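Local coordinates for protein transcription elongation factor Spt5 (PDB 3LPE) that stimulates transcription elongation as a heterodimer with Spt4, its NGN domain, the part present here, mediating the interaction with RNA polymerase, at the interface of chains A and B. Coordinates in Å, arbitrary orientation; residue numbers count along the deposited sequence, not the author numbering. Chains: chain A, Putative transcription antitermination protein nusG; chain B, DNA-directed RNA polymerase subunit E''.

The interface of chains A and B. Residues chain A 43-46, 89-90; chain B 29-31, 55.
A:Ala45 and B:Leu30 pair backbone to backbone where the edge strand of the Spt5 NGN domain, A 40-45, meets strand B 30-33 of Spt4, a zinc-finger protein. The two strands run antiparallel, with A:Leu44 opposite B:Leu31 as the next pair, so a beta sheet continues from one subunit into the other. The amide N of A:Ala45 donates to O of B:Leu30 at 2.7 Å, nearly straight at the hydrogen (173°) and almost end-on to the carbonyl. In return, N of B:Leu30 gives its hydrogen to O of A:Ala45 at 2.9 Å, a more bent bond with the donor tilted from the carbonyl plane. These two bonds help set the register at the end of strand A 40-45.

The tight side lies over one face of this pairing. With CG anti to its backbone N (chi1 166°), A:Leu44 turns its CD1 methyl toward chain B. That methyl lies 3.9 Å from CD2 of B:Leu55 and also nears the carbonyl O of B:Leu30. B:Leu55 comes in at about a right angle to it, fork first. Its CD1 branch fits between the strand and helix A 83-90, 3.5 Å from the backbone O of A:Leu89, and the same methyl also reaches CA of A:Ser46. Along the strand, B:Leu31 points CD1 at the carbonyl O of A:Ile43, 3.5 Å away, and lies loosely against the side chain of A:Leu44.

Looser contact begins at the backbone of B:Leu55, beside the end of helix A 83-90. Here the carbonyl oxygens of A:Leu90 and B:Leu55 come close together, two acceptors that cannot bond directly, and a water links them, lying 2.5 Å from O of A:Leu90 and 3.2 Å from O of B:Leu55. B:Gly29, leading into its strand, hardly touches Spt5.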
loop_
_atom_site.group_PDB
_atom_site.type_symbol
_atom_site.label_atom_id
_atom_site.label_comp_id
_atom_site.label_asym_id
_atom_site.label_seq_id
_atom_site.Cartn_x
_atom_site.Cartn_y
_atom_site.Cartn_z
ATOM N N ILE A 43 1.399 -1.029 -2.716
ATOM C CA ILE A 43 -0.054 -0.965 -2.745
ATOM C C ILE A 43 -0.439 0.079 -1.718
ATOM O O ILE A 43 0.055 0.068 -0.598
ATOM C CB ILE A 43 -0.687 -2.314 -2.375
ATOM C CG1 ILE A 43 -0.219 -3.409 -3.333
ATOM C CG2 ILE A 43 -2.217 -2.257 -2.479
ATOM C CD1 ILE A 43 -0.352 -4.787 -2.728
ATOM N N LEU A 44 -1.284 1.024 -2.109
ATOM C CA LEU A 44 -1.576 2.137 -1.212
ATOM C C LEU A 44 -3.089 2.300 -1.042
ATOM O O LEU A 44 -3.824 2.422 -2.037
ATOM C CB LEU A 44 -0.952 3.430 -1.776
ATOM C CG LEU A 44 -1.420 4.746 -1.171
ATOM C CD1 LEU A 44 -0.726 4.969 0.127
ATOM C CD2 LEU A 44 -1.160 5.893 -2.118
ATOM N N ALA A 45 -3.542 2.280 0.207
ATOM C CA ALA A 45 -4.948 2.472 0.526
ATOM C C ALA A 45 -5.069 3.669 1.439
ATOM O O ALA A 45 -4.747 3.580 2.618
ATOM C CB ALA A 45 -5.544 1.221 1.182
ATOM N N SER A 46 -5.508 4.792 0.880
ATOM C CA SER A 46 -5.650 6.046 1.617
ATOM C C SER A 46 -7.085 6.255 2.079
ATOM O O SER A 46 -8.022 6.017 1.307
ATOM C CB SER A 46 -5.257 7.215 0.713
ATOM O OG SER A 46 -5.679 8.448 1.268
ATOM N N LEU A 89 -1.213 12.128 -0.742
ATOM C CA LEU A 89 -1.802 11.036 0.028
ATOM C C LEU A 89 -0.848 10.466 1.085
ATOM O O LEU A 89 -1.288 9.865 2.066
ATOM C CB LEU A 89 -2.277 9.917 -0.901
ATOM C CG LEU A 89 -3.331 10.363 -1.919
ATOM C CD1 LEU A 89 -3.749 9.214 -2.813
ATOM C CD2 LEU A 89 -4.514 10.931 -1.193
ATOM N N LEU A 90 0.452 10.683 0.884
ATOM C CA LEU A 90 1.482 10.119 1.755
ATOM C C LEU A 90 1.521 10.757 3.134
ATOM O O LEU A 90 1.802 10.096 4.129
ATOM C CB LEU A 90 2.854 10.223 1.098
ATOM C CG LEU A 90 3.330 8.951 0.402
ATOM C CD1 LEU A 90 2.166 8.125 -0.084
ATOM C CD2 LEU A 90 4.266 9.294 -0.747
ATOM N N GLY B 29 -4.452 4.865 7.362
ATOM C CA GLY B 29 -3.924 4.724 6.029
ATOM C C GLY B 29 -3.061 3.493 5.958
ATOM O O GLY B 29 -2.549 3.066 6.975
ATOM N N LEU B 30 -2.889 2.937 4.763
ATOM C CA LEU B 30 -2.101 1.719 4.594
ATOM C C LEU B 30 -1.228 1.804 3.349
ATOM O O LEU B 30 -1.718 2.076 2.243
ATOM C CB LEU B 30 -3.017 0.492 4.520
ATOM C CG LEU B 30 -2.387 -0.852 4.143
ATOM C CD1 LEU B 30 -1.304 -1.210 5.147
ATOM C CD2 LEU B 30 -3.467 -1.938 4.118
ATOM N N LEU B 31 0.070 1.599 3.532
ATOM C CA LEU B 31 1.011 1.521 2.408
ATOM C C LEU B 31 1.788 0.228 2.560
ATOM O O LEU B 31 2.535 0.059 3.534
ATOM C CB LEU B 31 1.970 2.716 2.406
ATOM C CG LEU B 31 3.153 2.641 1.411
ATOM C CD1 LEU B 31 2.690 2.343 -0.009
ATOM C CD2 LEU B 31 3.996 3.910 1.426
ATOM N N LEU B 55 -0.164 5.451 7.151
ATOM C CA LEU B 55 0.177 6.741 6.558
ATOM C C LEU B 55 0.373 7.825 7.608
ATOM O O LEU B 55 1.138 8.767 7.415
ATOM C CB LEU B 55 -0.864 7.182 5.521
ATOM C CG LEU B 55 -0.969 6.226 4.340
ATOM C CD1 LEU B 55 -2.019 6.728 3.352
ATOM C CD2 LEU B 55 0.393 6.079 3.664
HETATM O O HOH W 1 3.240 8.348 5.107
#